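Long-range contacts in alternansucrase (Leuconostoc mesenteroides, PDB 6HVG), which is a multidomain protein of glycoside hydrolase family 70, with a calcium-bearing catalytic region of the TIM-barrel clan and flanking cell-wall-binding-type repeats: residues L535-R543 against F1187-T1196; L1084-G1092 against N1107-L1118. All coordinates share one frame; numbering follows the deposited sequence.

In the fold
Both contacts lie in the family 70 region and are largely buried, with centres about 28 Å apart and nearest atoms about 9 Å apart, so they do not touch. Interaction 1 belongs to an antiparallel sheet, where strand 534-537 and edge strand 1190-1197 both pair with strand 1166-1175; interaction 2 lies where the chain leaves barrel strand 1081-1083 and folds against the loop after helix 1102-1105. The chemistry follows the place: 535-543 meets 1187-1196 through side chains reaching across the intervening strand, with a polar cluster round Arg543 at its more exposed end, whereas 1084-1092 and 1107-1118 combine backbone bonds, aromatic and proline packing and a salt bridge. Each has a side chain about 12 Å from a bound calcium ion.

Interaction 1 (L535-R543 against F1187-T1196)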
loop_
_atom_site.group_PDB
_atom_site.type_symbol
_atom_site.label_atom_id
_atom_site.label_comp_id
_atom_site.label_asym_id
_atom_site.label_seq_id
_atom_site.Cartn_x
_atom_site.Cartn_y
_atom_site.Cartn_z
ATOM N N LEU A 535 9.672 8.082 7.333
ATOM C CA LEU A 535 10.788 8.589 8.104
ATOM C C LEU A 535 10.385 8.689 9.567
ATOM O O LEU A 535 9.358 9.261 9.876
ATOM C CB LEU A 535 11.154 9.982 7.638
ATOM C CG LEU A 535 11.652 10.109 6.203
ATOM C CD1 LEU A 535 11.899 11.576 5.865
ATOM C CD2 LEU A 535 12.908 9.295 6.028
ATOM N N ALA A 536 11.184 8.116 10.468
ATOM C CA ALA A 536 10.929 8.259 11.891
ATOM C C ALA A 536 11.790 9.399 12.435
ATOM O O ALA A 536 12.994 9.416 12.228
ATOM C CB ALA A 536 11.238 6.976 12.620
ATOM N N TYR A 537 11.172 10.343 13.137
ATOM C CA TYR A 537 11.898 11.435 13.737
ATOM C C TYR A 537 12.632 10.968 14.988
ATOM O O TYR A 537 12.153 10.092 15.712
ATOM C CB TYR A 537 10.974 12.595 14.108
ATOM C CG TYR A 537 10.187 13.208 12.969
ATOM C CD1 TYR A 537 10.594 13.107 11.665
ATOM C CD2 TYR A 537 9.014 13.913 13.220
ATOM C CE1 TYR A 537 9.836 13.651 10.625
ATOM C CE2 TYR A 537 8.279 14.484 12.193
ATOM C CZ TYR A 537 8.701 14.342 10.899
ATOM O OH TYR A 537 7.973 14.878 9.890
ATOM N N GLN A 538 13.788 11.589 15.255
ATOM C CA GLN A 538 14.636 11.198 16.387
ATOM C C GLN A 538 14.793 12.303 17.420
ATOM O O GLN A 538 14.643 13.480 17.111
ATOM C CB GLN A 538 15.999 10.761 15.880
ATOM C CG GLN A 538 15.950 9.755 14.741
ATOM C CD GLN A 538 15.336 8.427 15.132
ATOM O OE1 GLN A 538 15.634 7.867 16.176
ATOM N NE2 GLN A 538 14.452 7.924 14.288
ATOM N N ASP A 539 15.067 11.898 18.657
ATOM C CA ASP A 539 15.391 12.828 19.754
ATOM C C ASP A 539 16.854 13.177 19.683
ATOM O O ASP A 539 17.693 12.355 20.037
ATOM C CB ASP A 539 15.093 12.203 21.119
ATOM C CG ASP A 539 13.610 12.043 21.384
ATOM O OD1 ASP A 539 12.780 12.631 20.660
ATOM O OD2 ASP A 539 13.275 11.339 22.349
ATOM N N ASP A 540 17.145 14.407 19.253
ATOM C CA ASP A 540 18.504 14.843 18.985
ATOM C C ASP A 540 18.660 16.293 19.466
ATOM O O ASP A 540 18.591 17.246 18.681
ATOM C CB ASP A 540 18.779 14.679 17.487
ATOM C CG ASP A 540 20.153 15.190 17.052
ATOM O OD1 ASP A 540 21.025 15.503 17.913
ATOM O OD2 ASP A 540 20.348 15.251 15.813
ATOM N N SER A 541 18.868 16.430 20.777
ATOM C CA SER A 541 19.000 17.727 21.439
ATOM C C SER A 541 20.196 18.595 20.968
ATOM O O SER A 541 20.132 19.819 21.056
ATOM C CB SER A 541 19.097 17.511 22.940
ATOM O OG SER A 541 20.195 16.673 23.247
ATOM N N HIS A 542 21.268 17.984 20.454
ATOM C CA HIS A 542 22.409 18.756 19.956
ATOM C C HIS A 542 22.089 19.550 18.667
ATOM O O HIS A 542 22.368 20.747 18.585
ATOM C CB HIS A 542 23.627 17.857 19.736
ATOM C CG HIS A 542 24.899 18.620 19.502
ATOM N ND1 HIS A 542 25.510 18.701 18.263
ATOM C CD2 HIS A 542 25.653 19.375 20.342
ATOM C CE1 HIS A 542 26.584 19.464 18.350
ATOM N NE2 HIS A 542 26.693 19.889 19.600
ATOM N N ARG A 543 21.491 18.890 17.678
ATOM C CA ARG A 543 21.280 19.490 16.361
ATOM C C ARG A 543 19.875 20.016 16.105
ATOM O O ARG A 543 19.694 20.938 15.303
ATOM C CB ARG A 543 21.594 18.476 15.274
ATOM C CG ARG A 543 23.057 18.053 15.237
ATOM C CD ARG A 543 23.350 17.135 14.069
ATOM N NE ARG A 543 22.592 15.904 14.201
ATOM C CZ ARG A 543 22.628 14.897 13.343
ATOM N NH1 ARG A 543 23.397 14.934 12.271
ATOM N NH2 ARG A 543 21.870 13.834 13.565
ATOM N N PHE A 1187 20.133 6.430 4.871
ATOM C CA PHE A 1187 19.322 7.458 5.499
ATOM C C PHE A 1187 19.113 7.137 6.980
ATOM O O PHE A 1187 18.104 6.569 7.367
ATOM C CB PHE A 1187 18.004 7.592 4.763
ATOM C CG PHE A 1187 17.336 8.934 4.934
ATOM C CD1 PHE A 1187 17.032 9.439 6.196
ATOM C CD2 PHE A 1187 16.981 9.679 3.820
ATOM C CE1 PHE A 1187 16.381 10.649 6.332
ATOM C CE2 PHE A 1187 16.320 10.879 3.963
ATOM C CZ PHE A 1187 16.026 11.366 5.219
ATOM N N VAL A 1188 20.101 7.496 7.796
ATOM C CA VAL A 1188 20.053 7.300 9.228
ATOM C C VAL A 1188 20.476 8.577 9.939
ATOM O O VAL A 1188 21.510 9.162 9.613
ATOM C CB VAL A 1188 20.951 6.130 9.630
ATOM C CG1 VAL A 1188 20.879 5.865 11.126
ATOM C CG2 VAL A 1188 20.538 4.882 8.870
ATOM N N ASN A 1189 19.666 9.010 10.905
ATOM C CA ASN A 1189 19.913 10.217 11.682
ATOM C C ASN A 1189 20.346 11.425 10.857
ATOM O O ASN A 1189 21.230 12.157 11.274
ATOM C CB ASN A 1189 20.928 9.932 12.774
ATOM C CG ASN A 1189 20.437 8.887 13.764
ATOM O OD1 ASN A 1189 19.388 9.018 14.359
ATOM N ND2 ASN A 1189 21.219 7.866 13.968
ATOM N N LEU A 1190 19.707 11.638 9.704
ATOM C CA LEU A 1190 19.996 12.796 8.832
ATOM C C LEU A 1190 19.029 13.954 9.063
ATOM O O LEU A 1190 17.880 13.747 9.443
ATOM C CB LEU A 1190 19.909 12.424 7.348
ATOM C CG LEU A 1190 20.761 11.244 6.881
ATOM C CD1 LEU A 1190 20.628 11.097 5.375
ATOM C CD2 LEU A 1190 22.211 11.413 7.265
ATOM N N LEU A 1191 19.499 15.170 8.825
ATOM C CA LEU A 1191 18.650 16.334 8.980
ATOM C C LEU A 1191 17.783 16.461 7.736
ATOM O O LEU A 1191 18.233 16.258 6.600
ATOM C CB LEU A 1191 19.456 17.619 9.244
ATOM C CG LEU A 1191 20.339 17.690 10.501
ATOM C CD1 LEU A 1191 20.574 19.139 10.918
ATOM C CD2 LEU A 1191 19.783 16.917 11.679
ATOM N N TYR A 1192 16.522 16.802 7.978
ATOM C CA TYR A 1192 15.494 16.777 6.945
ATOM C C TYR A 1192 14.534 17.905 7.222
ATOM O O TYR A 1192 14.283 18.223 8.384
ATOM C CB TYR A 1192 14.745 15.452 7.012
ATOM C CG TYR A 1192 13.944 15.103 5.795
ATOM C CD1 TYR A 1192 14.538 14.506 4.710
ATOM C CD2 TYR A 1192 12.586 15.306 5.761
ATOM C CE1 TYR A 1192 13.803 14.157 3.593
ATOM C CE2 TYR A 1192 11.843 14.966 4.657
ATOM C CZ TYR A 1192 12.453 14.390 3.574
ATOM O OH TYR A 1192 11.705 14.058 2.460
ATOM N N VAL A 1193 14.028 18.518 6.155
ATOM C CA VAL A 1193 13.006 19.543 6.267
ATOM C C VAL A 1193 11.670 18.857 6.088
ATOM O O VAL A 1193 11.387 18.321 5.034
ATOM C CB VAL A 1193 13.154 20.619 5.188
ATOM C CG1 VAL A 1193 11.960 21.552 5.192
ATOM C CG2 VAL A 1193 14.414 21.422 5.422
ATOM N N ALA A 1194 10.858 18.876 7.136
ATOM C CA ALA A 1194 9.527 18.307 7.096
ATOM C C ALA A 1194 8.485 19.394 7.286
ATOM O O ALA A 1194 8.804 20.483 7.739
ATOM C CB ALA A 1194 9.388 17.260 8.183
ATOM N N ASN A 1195 7.246 19.094 6.907
ATOM C CA ASN A 1195 6.129 19.992 7.145
ATOM C C ASN A 1195 5.341 19.504 8.363
ATOM O O ASN A 1195 4.480 18.658 8.244
ATOM C CB ASN A 1195 5.245 20.102 5.906
ATOM C CG ASN A 1195 5.716 21.162 4.950
ATOM O OD1 ASN A 1195 6.564 20.910 4.123
ATOM N ND2 ASN A 1195 5.173 22.364 5.064
ATOM N N THR A 1196 5.647 20.078 9.521
ATOM C CA THR A 1196 5.176 19.566 10.802
ATOM C C THR A 1196 4.411 20.566 11.661
ATOM O O THR A 1196 3.813 20.181 12.664
ATOM C CB THR A 1196 6.381 19.105 11.646
ATOM O OG1 THR A 1196 7.398 20.121 11.606
ATOM C CG2 THR A 1196 6.938 17.809 11.093
HETATM O O HOH W 1 24.193 12.048 10.919
#
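Leu535 and Tyr537 meet Phe1187, Tyr1192, Ala1194 and Thr1196 across an antiparallel sheet in which strand 1166-1175 runs between the two segments, bonded to both; Asn1189, with Leu1190, forms a G1 bulge opposite Ala1172. Apolar contact fills one end. The two methyls of Leu535 are divided between two rings: CD1 sits over the centre of the Tyr1192 face, 3.6 Å from the centroid, and CD2 over a face of Phe1187, 4.0 Å from its centroid and displaced toward the rim. Both are CH-pi contacts. Leu1190 CD1 covers the other face of Phe1187, while the Tyr1192 hydroxyl is bonded to Glu520 and to the backbone of Leu1254. Farther along, Tyr537 OH is 3.3 Å from Ala1194 CB and equally close to Thr1196 CG2; Thr1196 OG1 turns to Glu1168 instead. Toward the more exposed end Gln538 CG rests against Asn1189 OD1 (3.5 Å).

The polar contacts centre on Arg543, which is bent at chi3 (-63°) and lays its guanidinium with Leu1191 CD2 over one face. In a salt bridge within segment 535-543, NE and NH2 both grip Asp540 OD2 side-on, NE on the syn lone pair, and Thr1171 OG1 also bonds this oxygen. With its rotation thus constrained, the guanidinium sends NH2 to Asn1189 O at 2.9 Å (N-H...O 151°), and a water links NH1 to the same carbonyl oxygen.

Interaction 2 (L1084-G1092 against N1107-L1118); sequences LAPQYRSSG and NNGYAFTDRYDL
Pro1086 turns its CG-CD edge onto a face of Tyr1110, with CG over the ring centre, 3.6 Å from the centroid and almost exactly on the ring normal, a CH-pi contact in which the side chains cross at about a right angle. Behind it Gly1109 CA, in a residue of positive phi, makes a CA-H...O contact with Pro1086 O (3.6 Å).

Tyr1088 and Phe1112 run side by side and point the same way, their ring planes 57° apart and centroids separated by 5.2 Å. Phe1112 places its ring beside Tyr1088 with CG between its own backbone N and carbonyl carbon (chi1 44°). Gly1109 O meets the edge of the Tyr1088 ring near its plane, and Leu1118 CD1 approaches obliquely; the hydroxyl goes to Asp1155 O, near the end of barrel strand 1151-1156. Leu1118 CD2 packs on Gln1087 CB.

Arg1089 holds Asp1117 twice. Its backbone N bonds Asp1117 O, and its side chain, with CG anti to that N and a bend at chi3, brings NE to Asp1117 OD2 at 2.7 Å in a nearly straight bond (174°). The carboxylate stands steeply to the guanidinium, so OD2 lies in the guanidinium plane but is met from above its own; a weak bond from NH2 to OD1 completes the salt bridge, and Asn1128 O takes NH2 as well. Beyond it, Ser1091 N bonds Ala1111 O at 3.1 Å.

An ST turn at Ser1090, whose OG accepts from Gly1092 N, and Asx turns at Asn1108 and Asp1114 shape the two segments. Together they form part of a beta-to-alpha connection of the family 70 barrel, in which the chain leaving parallel strand 1081-1083 packs on the loop after helix 1102-1105.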
loop_
_atom_site.group_PDB
_atom_site.type_symbol
_atom_site.label_atom_id
_atom_site.label_comp_id
_atom_site.label_asym_id
_atom_site.label_seq_id
_atom_site.Cartn_x
_atom_site.Cartn_y
_atom_site.Cartn_z
ATOM N N LEU A 1084 -21.708 8.347 11.020
ATOM C CA LEU A 1084 -21.467 9.427 10.052
ATOM C C LEU A 1084 -20.005 9.435 9.650
ATOM O O LEU A 1084 -19.141 9.110 10.451
ATOM C CB LEU A 1084 -21.810 10.787 10.666
ATOM C CG LEU A 1084 -23.282 11.061 10.952
ATOM C CD1 LEU A 1084 -23.455 11.825 12.232
ATOM C CD2 LEU A 1084 -23.938 11.817 9.815
ATOM N N ALA A 1085 -19.737 9.863 8.427
ATOM C CA ALA A 1085 -18.377 10.055 7.959
ATOM C C ALA A 1085 -17.621 11.008 8.890
ATOM O O ALA A 1085 -18.245 11.743 9.669
ATOM C CB ALA A 1085 -18.384 10.616 6.556
ATOM N N PRO A 1086 -16.275 10.972 8.845
ATOM C CA PRO A 1086 -15.481 11.939 9.593
ATOM C C PRO A 1086 -15.711 13.328 9.041
ATOM O O PRO A 1086 -15.582 13.543 7.827
ATOM C CB PRO A 1086 -14.047 11.498 9.332
ATOM C CG PRO A 1086 -14.118 10.733 8.048
ATOM C CD PRO A 1086 -15.422 10.007 8.139
ATOM N N GLN A 1087 -16.056 14.263 9.924
ATOM C CA GLN A 1087 -16.567 15.570 9.502
ATOM C C GLN A 1087 -15.500 16.650 9.391
ATOM O O GLN A 1087 -15.821 17.842 9.233
ATOM C CB GLN A 1087 -17.632 16.035 10.480
ATOM C CG GLN A 1087 -18.827 15.110 10.551
ATOM C CD GLN A 1087 -19.573 15.066 9.252
ATOM O OE1 GLN A 1087 -19.946 16.106 8.725
ATOM N NE2 GLN A 1087 -19.802 13.865 8.728
ATOM N N TYR A 1088 -14.234 16.243 9.411
ATOM C CA TYR A 1088 -13.127 17.197 9.541
ATOM C C TYR A 1088 -12.802 17.782 8.177
ATOM O O TYR A 1088 -12.980 17.124 7.163
ATOM C CB TYR A 1088 -11.945 16.486 10.167
ATOM C CG TYR A 1088 -12.419 15.610 11.306
ATOM C CD1 TYR A 1088 -12.873 16.167 12.487
ATOM C CD2 TYR A 1088 -12.477 14.225 11.178
ATOM C CE1 TYR A 1088 -13.337 15.383 13.512
ATOM C CE2 TYR A 1088 -12.931 13.437 12.210
ATOM C CZ TYR A 1088 -13.366 14.029 13.373
ATOM O OH TYR A 1088 -13.855 13.275 14.414
ATOM N N ARG A 1089 -12.368 19.030 8.144
ATOM C CA ARG A 1089 -12.112 19.703 6.862
ATOM C C ARG A 1089 -10.978 19.043 6.083
ATOM O O ARG A 1089 -9.859 18.910 6.603
ATOM C CB ARG A 1089 -11.761 21.177 7.052
ATOM C CG ARG A 1089 -11.425 21.845 5.727
ATOM C CD ARG A 1089 -11.432 23.347 5.812
ATOM N NE ARG A 1089 -12.586 23.863 6.544
ATOM C CZ ARG A 1089 -13.840 23.864 6.095
ATOM N NH1 ARG A 1089 -14.148 23.374 4.898
ATOM N NH2 ARG A 1089 -14.795 24.392 6.837
ATOM N N SER A 1090 -11.262 18.690 4.831
ATOM C CA SER A 1090 -10.283 18.014 4.000
ATOM C C SER A 1090 -9.072 18.895 3.706
ATOM O O SER A 1090 -9.199 20.116 3.508
ATOM C CB SER A 1090 -10.899 17.570 2.688
ATOM O OG SER A 1090 -9.903 17.078 1.800
ATOM N N SER A 1091 -7.905 18.251 3.680
ATOM C CA SER A 1091 -6.662 18.892 3.268
ATOM C C SER A 1091 -6.598 19.024 1.743
ATOM O O SER A 1091 -5.768 19.769 1.219
ATOM C CB SER A 1091 -5.456 18.109 3.776
ATOM O OG SER A 1091 -5.536 16.758 3.369
ATOM N N GLY A 1092 -7.466 18.303 1.041
ATOM C CA GLY A 1092 -7.716 18.569 -0.372
ATOM C C GLY A 1092 -6.557 18.261 -1.309
ATOM O O GLY A 1092 -5.910 17.218 -1.187
ATOM N N ASN A 1107 -11.560 14.288 -0.587
ATOM C CA ASN A 1107 -12.226 15.079 0.434
ATOM C C ASN A 1107 -13.158 14.305 1.358
ATOM O O ASN A 1107 -14.158 14.847 1.853
ATOM C CB ASN A 1107 -12.970 16.239 -0.224
ATOM C CG ASN A 1107 -12.048 17.132 -1.047
ATOM O OD1 ASN A 1107 -10.891 17.330 -0.709
ATOM N ND2 ASN A 1107 -12.564 17.664 -2.129
ATOM N N ASN A 1108 -12.815 13.050 1.627
ATOM C CA ASN A 1108 -13.712 12.194 2.381
ATOM C C ASN A 1108 -13.704 12.444 3.874
ATOM O O ASN A 1108 -14.554 11.905 4.609
ATOM C CB ASN A 1108 -13.473 10.716 2.068
ATOM C CG ASN A 1108 -12.123 10.238 2.509
ATOM O OD1 ASN A 1108 -11.549 10.771 3.448
ATOM N ND2 ASN A 1108 -11.630 9.196 1.864
ATOM N N GLY A 1109 -12.743 13.244 4.331
ATOM C CA GLY A 1109 -12.691 13.644 5.748
ATOM C C GLY A 1109 -11.680 12.902 6.587
ATOM O O GLY A 1109 -11.372 13.340 7.687
ATOM N N TYR A 1110 -11.170 11.776 6.075
ATOM C CA TYR A 1110 -10.096 11.048 6.756
ATOM C C TYR A 1110 -8.749 11.749 6.684
ATOM O O TYR A 1110 -7.882 11.466 7.500
ATOM C CB TYR A 1110 -9.966 9.616 6.238
ATOM C CG TYR A 1110 -11.023 8.711 6.809
ATOM C CD1 TYR A 1110 -10.994 8.341 8.152
ATOM C CD2 TYR A 1110 -12.079 8.270 6.037
ATOM C CE1 TYR A 1110 -11.974 7.531 8.696
ATOM C CE2 TYR A 1110 -13.059 7.462 6.576
ATOM C CZ TYR A 1110 -13.004 7.095 7.895
ATOM O OH TYR A 1110 -14.002 6.300 8.405
ATOM N N ALA A 1111 -8.581 12.666 5.727
ATOM C CA ALA A 1111 -7.352 13.453 5.611
ATOM C C ALA A 1111 -7.690 14.910 5.855
ATOM O O ALA A 1111 -8.385 15.522 5.069
ATOM C CB ALA A 1111 -6.727 13.266 4.236
ATOM N N PHE A 1112 -7.160 15.466 6.934
ATOM C CA PHE A 1112 -7.524 16.794 7.352
ATOM C C PHE A 1112 -6.339 17.591 7.871
ATOM O O PHE A 1112 -5.372 17.039 8.357
ATOM C CB PHE A 1112 -8.584 16.721 8.457
ATOM C CG PHE A 1112 -8.296 15.691 9.514
ATOM C CD1 PHE A 1112 -7.471 15.999 10.586
ATOM C CD2 PHE A 1112 -8.865 14.428 9.435
ATOM C CE1 PHE A 1112 -7.188 15.057 11.545
ATOM C CE2 PHE A 1112 -8.599 13.474 10.400
ATOM C CZ PHE A 1112 -7.755 13.794 11.461
ATOM N N THR A 1113 -6.450 18.911 7.763
ATOM C CA THR A 1113 -5.478 19.855 8.312
ATOM C C THR A 1113 -5.851 20.312 9.724
ATOM O O THR A 1113 -4.986 20.428 10.578
ATOM C CB THR A 1113 -5.408 21.117 7.430
ATOM O OG1 THR A 1113 -6.751 21.554 7.138
ATOM C CG2 THR A 1113 -4.642 20.811 6.132
ATOM N N ASP A 1114 -7.138 20.550 9.949
ATOM C CA ASP A 1114 -7.656 21.084 11.207
ATOM C C ASP A 1114 -8.639 20.097 11.823
ATOM O O ASP A 1114 -9.697 19.810 11.256
ATOM C CB ASP A 1114 -8.354 22.409 10.930
ATOM C CG ASP A 1114 -8.627 23.219 12.183
ATOM O OD1 ASP A 1114 -8.585 22.662 13.301
ATOM O OD2 ASP A 1114 -8.847 24.431 12.051
ATOM N N ARG A 1115 -8.289 19.555 12.982
ATOM C CA ARG A 1115 -9.121 18.505 13.591
ATOM C C ARG A 1115 -10.448 19.046 14.127
ATOM O O ARG A 1115 -11.403 18.282 14.290
ATOM C CB ARG A 1115 -8.387 17.823 14.725
ATOM C CG ARG A 1115 -6.997 17.364 14.354
ATOM C CD ARG A 1115 -6.445 16.340 15.310
ATOM N NE ARG A 1115 -6.451 16.844 16.656
ATOM C CZ ARG A 1115 -6.241 16.083 17.714
ATOM N NH1 ARG A 1115 -5.982 14.788 17.576
ATOM N NH2 ARG A 1115 -6.281 16.632 18.918
ATOM N N TYR A 1116 -10.512 20.345 14.420
ATOM C CA TYR A 1116 -11.679 20.922 15.044
ATOM C C TYR A 1116 -12.601 21.673 14.078
ATOM O O TYR A 1116 -13.688 22.098 14.484
ATOM C CB TYR A 1116 -11.248 21.862 16.150
ATOM C CG TYR A 1116 -10.639 21.173 17.339
ATOM C CD1 TYR A 1116 -9.304 20.827 17.345
ATOM C CD2 TYR A 1116 -11.392 20.919 18.479
ATOM C CE1 TYR A 1116 -8.728 20.212 18.439
ATOM C CE2 TYR A 1116 -10.830 20.312 19.585
ATOM C CZ TYR A 1116 -9.493 19.959 19.556
ATOM O OH TYR A 1116 -8.942 19.342 20.652
ATOM N N ASP A 1117 -12.178 21.859 12.827
ATOM C CA ASP A 1117 -13.014 22.506 11.811
ATOM C C ASP A 1117 -13.906 21.457 11.161
ATOM O O ASP A 1117 -13.457 20.667 10.323
ATOM C CB ASP A 1117 -12.136 23.168 10.758
ATOM C CG ASP A 1117 -12.911 24.026 9.787
ATOM O OD1 ASP A 1117 -14.134 23.910 9.727
ATOM O OD2 ASP A 1117 -12.290 24.815 9.047
ATOM N N LEU A 1118 -15.188 21.461 11.536
ATOM C CA LEU A 1118 -16.174 20.519 10.994
ATOM C C LEU A 1118 -17.150 21.178 9.984
ATOM O O LEU A 1118 -18.232 20.653 9.708
ATOM C CB LEU A 1118 -16.938 19.877 12.146
ATOM C CG LEU A 1118 -16.159 18.763 12.891
ATOM C CD1 LEU A 1118 -15.168 19.321 13.898
ATOM C CD2 LEU A 1118 -17.100 17.789 13.584
#